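Local coordinates for malonyl CoA-acyl carrier protein transacylase (Staphylococcus aureus, PDB 3IM9) that transfers the malonyl group from malonyl-CoA to holo-acyl carrier protein, the step that supplies malonyl-ACP for bacterial fatty acid biosynthesis, at residues L48-M56 against N69-H77; A80-L88 against I303-N313. All coordinates share one frame; numbering follows the deposited sequence.

Contact 1 of 2, residues L48-M56 against N69-H77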
loop_
_atom_site.group_PDB
_atom_site.type_symbol
_atom_site.label_atom_id
_atom_site.label_comp_id
_atom_site.label_asym_id
_atom_site.label_seq_id
_atom_site.Cartn_x
_atom_site.Cartn_y
_atom_site.Cartn_z
ATOM N N LEU A 48 11.926 -3.577 -16.650
ATOM C CA LEU A 48 11.126 -2.417 -16.986
ATOM C C LEU A 48 11.601 -1.595 -18.180
ATOM O O LEU A 48 12.850 -1.489 -18.416
ATOM C CB LEU A 48 11.019 -1.537 -15.713
ATOM C CG LEU A 48 10.285 -2.252 -14.551
ATOM C CD1 LEU A 48 10.460 -1.584 -13.286
ATOM C CD2 LEU A 48 8.752 -2.367 -14.839
ATOM N N ASP A 49 10.649 -0.929 -18.820
ATOM C CA ASP A 49 10.894 -0.138 -20.023
ATOM C C ASP A 49 11.286 1.319 -19.716
ATOM O O ASP A 49 11.277 2.166 -20.614
ATOM C CB ASP A 49 9.634 -0.203 -20.969
ATOM C CG ASP A 49 8.415 0.508 -20.427
ATOM O OD1 ASP A 49 8.417 1.088 -19.327
ATOM O OD2 ASP A 49 7.350 0.409 -21.149
ATOM N N PHE A 50 11.580 1.660 -18.445
ATOM C CA PHE A 50 12.167 2.954 -18.174
ATOM C C PHE A 50 13.304 2.710 -17.170
ATOM O O PHE A 50 13.450 1.553 -16.668
ATOM C CB PHE A 50 11.122 3.918 -17.571
ATOM C CG PHE A 50 10.683 3.552 -16.124
ATOM C CD1 PHE A 50 9.811 2.460 -15.900
ATOM C CD2 PHE A 50 11.020 4.389 -15.037
ATOM C CE1 PHE A 50 9.380 2.136 -14.592
ATOM C CE2 PHE A 50 10.645 4.060 -13.774
ATOM C CZ PHE A 50 9.763 2.919 -13.543
ATOM N N ASP A 51 14.098 3.766 -16.893
ATOM C CA ASP A 51 15.257 3.609 -16.028
ATOM C C ASP A 51 14.790 3.714 -14.590
ATOM O O ASP A 51 14.829 4.786 -13.920
ATOM C CB ASP A 51 16.318 4.660 -16.337
ATOM C CG ASP A 51 17.621 4.342 -15.701
ATOM O OD1 ASP A 51 17.680 3.612 -14.693
ATOM O OD2 ASP A 51 18.642 4.891 -16.202
ATOM N N ILE A 52 14.327 2.572 -14.106
ATOM C CA ILE A 52 13.762 2.536 -12.716
ATOM C C ILE A 52 14.792 2.900 -11.654
ATOM O O ILE A 52 14.505 3.615 -10.711
ATOM C CB ILE A 52 13.127 1.121 -12.395
ATOM C CG1 ILE A 52 12.516 1.103 -10.975
ATOM C CG2 ILE A 52 14.162 0.007 -12.748
ATOM C CD1 ILE A 52 11.335 1.963 -10.837
ATOM N N LEU A 53 16.031 2.425 -11.841
ATOM C CA LEU A 53 16.993 2.748 -10.812
ATOM C C LEU A 53 17.394 4.246 -10.773
ATOM O O LEU A 53 17.544 4.804 -9.688
ATOM C CB LEU A 53 18.271 1.827 -10.882
ATOM C CG LEU A 53 17.936 0.319 -10.897
ATOM C CD1 LEU A 53 19.260 -0.468 -10.863
ATOM C CD2 LEU A 53 17.112 -0.076 -9.669
ATOM N N GLU A 54 17.498 4.860 -11.956
ATOM C CA GLU A 54 17.781 6.318 -11.991
ATOM C C GLU A 54 16.614 7.044 -11.321
ATOM O O GLU A 54 16.800 7.904 -10.477
ATOM C CB GLU A 54 17.929 6.751 -13.426
ATOM C CG GLU A 54 18.371 8.276 -13.466
ATOM C CD GLU A 54 17.347 9.304 -13.108
ATOM O OE1 GLU A 54 16.179 9.118 -13.477
ATOM O OE2 GLU A 54 17.767 10.305 -12.495
ATOM N N THR A 55 15.418 6.527 -11.607
ATOM C CA THR A 55 14.200 7.189 -11.086
ATOM C C THR A 55 14.148 7.088 -9.563
ATOM O O THR A 55 13.812 8.083 -8.869
ATOM C CB THR A 55 12.955 6.632 -11.738
ATOM O OG1 THR A 55 13.036 6.850 -13.140
ATOM C CG2 THR A 55 11.656 7.396 -11.250
ATOM N N MET A 56 14.571 5.921 -9.022
ATOM C CA MET A 56 14.625 5.725 -7.580
ATOM C C MET A 56 15.767 6.569 -6.911
ATOM O O MET A 56 15.607 7.173 -5.833
ATOM C CB MET A 56 14.864 4.251 -7.226
ATOM C CG MET A 56 13.574 3.443 -7.574
ATOM S SD MET A 56 13.871 1.681 -7.494
ATOM C CE MET A 56 14.071 1.428 -5.701
ATOM N N ASN A 69 5.363 5.096 -12.162
ATOM C CA ASN A 69 6.762 4.884 -11.721
ATOM C C ASN A 69 6.892 4.539 -10.258
ATOM O O ASN A 69 7.684 3.653 -9.888
ATOM C CB ASN A 69 7.616 6.100 -11.997
ATOM C CG ASN A 69 7.442 6.596 -13.421
ATOM O OD1 ASN A 69 7.500 5.813 -14.362
ATOM N ND2 ASN A 69 7.232 7.938 -13.591
ATOM N N THR A 70 6.080 5.172 -9.390
ATOM C CA THR A 70 6.276 4.960 -7.961
ATOM C C THR A 70 5.922 3.525 -7.605
ATOM O O THR A 70 6.532 2.953 -6.688
ATOM C CB THR A 70 5.269 5.814 -7.127
ATOM O OG1 THR A 70 5.076 7.117 -7.785
ATOM C CG2 THR A 70 5.928 6.018 -5.763
ATOM N N GLN A 71 4.900 2.966 -8.244
ATOM C CA GLN A 71 4.477 1.596 -7.849
ATOM C C GLN A 71 5.612 0.552 -8.016
ATOM O O GLN A 71 5.928 -0.150 -7.056
ATOM C CB GLN A 71 3.199 1.176 -8.531
ATOM C CG GLN A 71 1.992 2.030 -8.025
ATOM C CD GLN A 71 0.666 1.527 -8.500
ATOM O OE1 GLN A 71 0.428 0.303 -8.590
ATOM N NE2 GLN A 71 -0.255 2.473 -8.858
ATOM N N PRO A 72 6.209 0.431 -9.205
ATOM C CA PRO A 72 7.316 -0.529 -9.313
ATOM C C PRO A 72 8.506 -0.078 -8.483
ATOM O O PRO A 72 9.209 -0.964 -7.964
ATOM C CB PRO A 72 7.695 -0.508 -10.839
ATOM C CG PRO A 72 7.043 0.765 -11.378
ATOM C CD PRO A 72 5.792 0.958 -10.522
ATOM N N ALA A 73 8.693 1.232 -8.254
ATOM C CA ALA A 73 9.813 1.635 -7.380
ATOM C C ALA A 73 9.646 1.155 -5.944
ATOM O O ALA A 73 10.581 0.637 -5.338
ATOM C CB ALA A 73 9.844 3.196 -7.402
ATOM N N LEU A 74 8.453 1.252 -5.388
ATOM C CA LEU A 74 8.190 0.829 -4.028
ATOM C C LEU A 74 8.265 -0.691 -3.942
ATOM O O LEU A 74 8.829 -1.183 -2.955
ATOM C CB LEU A 74 6.781 1.307 -3.614
ATOM C CG LEU A 74 6.674 2.802 -3.284
ATOM C CD1 LEU A 74 5.196 3.270 -3.383
ATOM C CD2 LEU A 74 7.234 3.108 -1.900
ATOM N N LEU A 75 7.622 -1.399 -4.884
ATOM C CA LEU A 75 7.758 -2.865 -4.861
ATOM C C LEU A 75 9.217 -3.295 -4.886
ATOM O O LEU A 75 9.589 -4.236 -4.145
ATOM C CB LEU A 75 6.974 -3.453 -6.061
ATOM C CG LEU A 75 6.958 -4.987 -6.024
ATOM C CD1 LEU A 75 5.791 -5.459 -5.187
ATOM C CD2 LEU A 75 6.744 -5.472 -7.452
ATOM N N THR A 76 10.004 -2.626 -5.755
ATOM C CA THR A 76 11.395 -3.012 -5.906
ATOM C C THR A 76 12.158 -2.742 -4.611
ATOM O O THR A 76 12.934 -3.623 -4.123
ATOM C CB THR A 76 12.009 -2.205 -7.006
ATOM O OG1 THR A 76 11.339 -2.641 -8.221
ATOM C CG2 THR A 76 13.515 -2.521 -7.166
ATOM N N HIS A 77 11.954 -1.591 -3.956
ATOM C CA HIS A 77 12.692 -1.270 -2.732
ATOM C C HIS A 77 12.303 -2.237 -1.616
ATOM O O HIS A 77 13.178 -2.844 -0.973
ATOM C CB HIS A 77 12.326 0.155 -2.329
ATOM C CG HIS A 77 13.170 0.718 -1.204
ATOM N ND1 HIS A 77 14.260 0.100 -0.601
ATOM C CD2 HIS A 77 13.014 1.924 -0.631
ATOM C CE1 HIS A 77 14.758 0.955 0.302
ATOM N NE2 HIS A 77 13.987 2.049 0.311
#

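Contact 2 of 2, residues A80-L88 against I303-N313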
loop_
_atom_site.group_PDB
_atom_site.type_symbol
_atom_site.label_atom_id
_atom_site.label_comp_id
_atom_site.label_asym_id
_atom_site.label_seq_id
_atom_site.Cartn_x
_atom_site.Cartn_y
_atom_site.Cartn_z
ATOM N N ALA A 80 13.666 -5.725 -2.356
ATOM C CA ALA A 80 15.141 -5.800 -2.269
ATOM C C ALA A 80 15.533 -5.913 -0.815
ATOM O O ALA A 80 16.393 -6.720 -0.437
ATOM C CB ALA A 80 15.783 -4.538 -2.909
ATOM N N LEU A 81 14.889 -5.123 0.046
ATOM C CA LEU A 81 15.112 -5.240 1.494
ATOM C C LEU A 81 14.739 -6.602 1.963
ATOM O O LEU A 81 15.460 -7.230 2.787
ATOM C CB LEU A 81 14.375 -4.179 2.310
ATOM C CG LEU A 81 14.815 -2.751 2.124
ATOM C CD1 LEU A 81 13.801 -1.786 2.713
ATOM C CD2 LEU A 81 16.143 -2.480 2.824
ATOM N N LEU A 82 13.565 -7.078 1.575
ATOM C CA LEU A 82 13.080 -8.389 1.996
ATOM C C LEU A 82 14.090 -9.485 1.616
ATOM O O LEU A 82 14.352 -10.335 2.459
ATOM C CB LEU A 82 11.647 -8.581 1.378
ATOM C CG LEU A 82 10.983 -9.879 1.830
ATOM C CD1 LEU A 82 10.562 -9.718 3.241
ATOM C CD2 LEU A 82 9.801 -9.971 0.963
ATOM N N ALA A 83 14.674 -9.421 0.413
ATOM C CA ALA A 83 15.572 -10.509 -0.109
ATOM C C ALA A 83 16.842 -10.478 0.796
ATOM O O ALA A 83 17.456 -11.528 0.953
ATOM C CB ALA A 83 15.877 -10.235 -1.529
ATOM N N ALA A 84 17.216 -9.337 1.383
ATOM C CA ALA A 84 18.475 -9.198 2.154
ATOM C C ALA A 84 18.301 -9.652 3.582
ATOM O O ALA A 84 19.308 -9.877 4.281
ATOM C CB ALA A 84 19.011 -7.765 2.122
ATOM N N LEU A 85 17.065 -9.699 4.106
ATOM C CA LEU A 85 16.795 -10.049 5.477
ATOM C C LEU A 85 16.847 -11.567 5.717
ATOM O O LEU A 85 16.201 -12.383 4.996
ATOM C CB LEU A 85 15.405 -9.520 5.897
ATOM C CG LEU A 85 15.361 -7.983 5.986
ATOM C CD1 LEU A 85 13.913 -7.515 5.994
ATOM C CD2 LEU A 85 16.034 -7.600 7.349
ATOM N N LYS A 86 17.563 -11.904 6.773
ATOM C CA LYS A 86 17.685 -13.313 7.241
ATOM C C LYS A 86 16.705 -13.658 8.366
ATOM O O LYS A 86 16.488 -12.874 9.298
ATOM C CB LYS A 86 19.125 -13.594 7.721
ATOM C CG LYS A 86 20.157 -13.780 6.646
ATOM C CD LYS A 86 21.552 -14.177 7.275
ATOM C CE LYS A 86 22.762 -13.333 6.748
ATOM N NZ LYS A 86 22.948 -13.342 5.246
ATOM N N ASN A 87 16.152 -14.888 8.266
ATOM C CA ASN A 87 15.217 -15.431 9.244
ATOM C C ASN A 87 14.164 -14.473 9.649
ATOM O O ASN A 87 13.966 -14.129 10.847
ATOM C CB ASN A 87 15.983 -15.897 10.465
ATOM C CG ASN A 87 16.763 -17.121 10.168
ATOM O OD1 ASN A 87 16.235 -18.095 9.579
ATOM N ND2 ASN A 87 18.028 -17.093 10.524
ATOM N N LEU A 88 13.518 -13.988 8.611
ATOM C CA LEU A 88 12.350 -13.261 8.821
ATOM C C LEU A 88 11.346 -14.411 8.656
ATOM O O LEU A 88 11.332 -15.137 7.621
ATOM C CB LEU A 88 12.233 -12.252 7.695
ATOM C CG LEU A 88 11.346 -11.066 7.914
ATOM C CD1 LEU A 88 11.784 -10.209 9.059
ATOM C CD2 LEU A 88 11.496 -10.340 6.592
ATOM N N ILE A 303 12.311 -1.276 8.899
ATOM C CA ILE A 303 13.495 -1.632 8.087
ATOM C C ILE A 303 13.493 -0.775 6.842
ATOM O O ILE A 303 12.616 -0.977 5.972
ATOM C CB ILE A 303 13.546 -3.155 7.717
ATOM C CG1 ILE A 303 13.368 -4.004 8.969
ATOM C CG2 ILE A 303 14.801 -3.511 6.907
ATOM C CD1 ILE A 303 14.448 -3.927 9.908
ATOM N N GLN A 304 14.409 0.191 6.799
ATOM C CA GLN A 304 14.456 1.187 5.687
ATOM C C GLN A 304 15.784 1.103 4.924
ATOM O O GLN A 304 15.817 1.323 3.713
ATOM C CB GLN A 304 14.279 2.612 6.222
ATOM C CG GLN A 304 12.944 2.868 6.879
ATOM C CD GLN A 304 12.849 4.248 7.434
ATOM O OE1 GLN A 304 12.368 4.454 8.562
ATOM N NE2 GLN A 304 13.191 5.195 6.645
ATOM N N THR A 305 16.860 0.764 5.659
ATOM C CA THR A 305 18.200 0.881 5.051
ATOM C C THR A 305 18.968 -0.402 5.128
ATOM O O THR A 305 18.595 -1.303 5.884
ATOM C CB THR A 305 18.988 1.922 5.912
ATOM O OG1 THR A 305 19.211 1.451 7.238
ATOM C CG2 THR A 305 18.248 3.337 5.982
ATOM N N LEU A 306 20.107 -0.400 4.429
ATOM C CA LEU A 306 21.064 -1.535 4.542
ATOM C C LEU A 306 21.537 -1.668 5.984
ATOM O O LEU A 306 21.674 -2.791 6.487
ATOM C CB LEU A 306 22.230 -1.264 3.594
ATOM C CG LEU A 306 23.231 -2.441 3.614
ATOM C CD1 LEU A 306 22.609 -3.805 3.234
ATOM C CD2 LEU A 306 24.325 -2.001 2.680
ATOM N N GLU A 307 21.752 -0.541 6.699
ATOM C CA GLU A 307 22.143 -0.639 8.103
ATOM C C GLU A 307 21.056 -1.291 8.969
ATOM O O GLU A 307 21.364 -2.078 9.892
ATOM C CB GLU A 307 22.543 0.723 8.731
ATOM C CG GLU A 307 23.814 1.277 8.078
ATOM C CD GLU A 307 25.000 0.370 8.304
ATOM O OE1 GLU A 307 25.354 0.179 9.485
ATOM O OE2 GLU A 307 25.565 -0.093 7.305
ATOM N N ASP A 308 19.776 -1.026 8.680
ATOM C CA ASP A 308 18.719 -1.699 9.410
ATOM C C ASP A 308 18.714 -3.202 9.109
ATOM O O ASP A 308 18.442 -3.964 10.021
ATOM C CB ASP A 308 17.331 -1.192 8.959
ATOM C CG ASP A 308 17.087 0.279 9.369
ATOM O OD1 ASP A 308 17.711 0.747 10.332
ATOM O OD2 ASP A 308 16.290 0.982 8.726
ATOM N N VAL A 309 18.922 -3.558 7.843
ATOM C CA VAL A 309 19.047 -4.989 7.439
ATOM C C VAL A 309 20.207 -5.645 8.232
ATOM O O VAL A 309 20.034 -6.722 8.767
ATOM C CB VAL A 309 19.314 -5.123 5.967
ATOM C CG1 VAL A 309 19.647 -6.618 5.520
ATOM C CG2 VAL A 309 18.053 -4.632 5.156
ATOM N N LYS A 310 21.363 -4.990 8.280
ATOM C CA LYS A 310 22.507 -5.558 9.010
ATOM C C LYS A 310 22.164 -5.685 10.471
ATOM O O LYS A 310 22.516 -6.714 11.111
ATOM C CB LYS A 310 23.715 -4.665 8.804
ATOM C CG LYS A 310 24.320 -4.735 7.439
ATOM C CD LYS A 310 25.454 -3.646 7.359
ATOM C CE LYS A 310 26.172 -3.589 6.049
ATOM N NZ LYS A 310 27.197 -2.431 6.050
ATOM N N GLY A 311 21.505 -4.702 11.071
ATOM C CA GLY A 311 21.184 -4.779 12.459
ATOM C C GLY A 311 20.231 -5.963 12.712
ATOM O O GLY A 311 20.373 -6.670 13.716
ATOM N N TRP A 312 19.210 -6.157 11.867
ATOM C CA TRP A 312 18.286 -7.289 12.023
ATOM C C TRP A 312 19.083 -8.586 11.853
ATOM O O TRP A 312 18.917 -9.527 12.672
ATOM C CB TRP A 312 17.109 -7.214 10.995
ATOM C CG TRP A 312 16.225 -8.472 11.051
ATOM C CD1 TRP A 312 16.386 -9.600 10.342
ATOM C CD2 TRP A 312 15.064 -8.630 11.842
ATOM N NE1 TRP A 312 15.408 -10.529 10.687
ATOM C CE2 TRP A 312 14.594 -9.954 11.619
ATOM C CE3 TRP A 312 14.429 -7.833 12.803
ATOM C CZ2 TRP A 312 13.493 -10.452 12.248
ATOM C CZ3 TRP A 312 13.327 -8.351 13.458
ATOM C CH2 TRP A 312 12.903 -9.651 13.195
ATOM N N ASN A 313 19.937 -8.661 10.841
ATOM C CA ASN A 313 20.620 -9.933 10.519
ATOM C C ASN A 313 21.663 -10.230 11.610
ATOM O O ASN A 313 21.895 -11.421 11.843
ATOM C CB ASN A 313 21.328 -9.903 9.205
ATOM C CG ASN A 313 20.359 -9.920 8.022
ATOM O OD1 ASN A 313 20.763 -9.709 6.881
ATOM N ND2 ASN A 313 19.113 -10.234 8.317
#

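Contact 1 of 2, residues L48-M56 against N69-H77
Met-56, Ile-52, Phe-50 and Leu-48 lie against one flank of helix 69-77, whose Asn-69, Pro-72, Ala-73 and Thr-76 receive them in a largely apolar, buried contact. Ala-73 is the hub: its CB meets Met-56 CG at 3.7 Å and Ile-52 CD1 at 3.9 Å. Ile-52 has CG1 anti to the backbone N (chi1 -179°), which lets CD1 reach the backbone N and CA of Ala-73. The Met-56 chain bends at chi3, which brings CE to 3.6 Å from Ala-73 O, beyond the oxygen, and near His-77 CB. At the other end Leu-48 CD1 packs on Pro-72 CB at 3.8 Å, while Pro-72 CG sits near the plane of the Phe-50 ring, at its edge.

The polar approach is that of Asn-69. Its OD1 lies over one face of Phe-50, toward the rim, 3.6 Å from Phe-50 CE2, with amide and ring planes 45° apart. The amide is held from outside, ND2 giving to Lys-63 O and OD1 accepting from Arg-120 NH1.

Hydrogen bonds inside each segment order the partners. Asp-51 OD1 caps helix 52-56 by accepting from Glu-54 N, and Thr-55 OG1 turns back to Asp-51 O at 2.8 Å. Thr-76 OG1 returns to Pro-72 O at 2.7 Å; this oxygen also takes Thr-76 N, from the opposite face of its plane, close to the kink where Pro-72 has no N-H to give.

This is nearly perpendicular helix-on-helix packing within the acyltransferase domain, joining short helix 52-57 to the first half of helix 67-84; the segment axes lie 88° apart and 10.1 Å at closest approach. Helix 112-128 touches Phe-50 through Arg-120 and Thr-76 through Phe-112, and helix 35-47 adds Leu-41 and Ala-44 against Thr-76.

Contact 2 of 2, residues A80-L88 against I303-N313
Trp-312 and Leu-88 cross at about a right angle, Leu-88 CD1 coming obliquely to the six-membered ring, 3.6 Å from Trp-312 CZ2. Leu-85 also stands roughly perpendicular to the tryptophan side chain and brings CD2 to 3.6 Å from Trp-312 CD1. Held with CG anti to its own N (chi1 174°), the indole directs NE1 at the chain beyond helix 80-84, where it gives a 2.9 Å hydrogen bond to Lys-86 O. That oxygen lies close to the indole plane, but the bond is bent, 139° at the hydrogen.

Helix 306-312, the last of the chain, follows edge strand 299-303 of the four-stranded parallel sheet and packs here on the C-terminal end of helix 67-84. It starts with a capping box: Thr-305 OG1 accepts from Asp-308 N, and Asp-308 OD2 receives Thr-305 N in return. The same carboxylate oxygen takes Gln-304 N on its anti lone pair, so Asp-308 ties the strand exit to the first helical turn.

Val-309 splits its two methyls between partners, CG1 reaching Ala-84 CB at 3.6 Å and CG2 meeting Leu-81 CD2 at 3.7 Å, where the two side chains pass at a slant. The other branch of Leu-81, CD1, rests 3.6 Å from Ile-303 O. Ile-281 of strand 275-281 touches Leu-81, Leu-85 and Leu-88.

Overall arrangement
Both contacts draw on helix 67-84: contact 1 uses its earlier part, residues 69-77, and contact 2 its C-terminal end and the chain that follows. They come in series, with centres about 20 Å apart, and touch where His-77 CE1 lies 3.6 Å from Gln-304 O. Contact 1 is local, whereas contact 2 spans more than 200 residues. Helix 67-84 thus packs on helix 52-57 in one half and, at its end, on the chain leaving the four-stranded parallel sheet of the acyltransferase domain. Pro-72 in contact 1 is about 12 Å, side chain to side chain, from Ser-97, the probable active-site serine; contact 2 lies away from the active-site and calcium-binding residues.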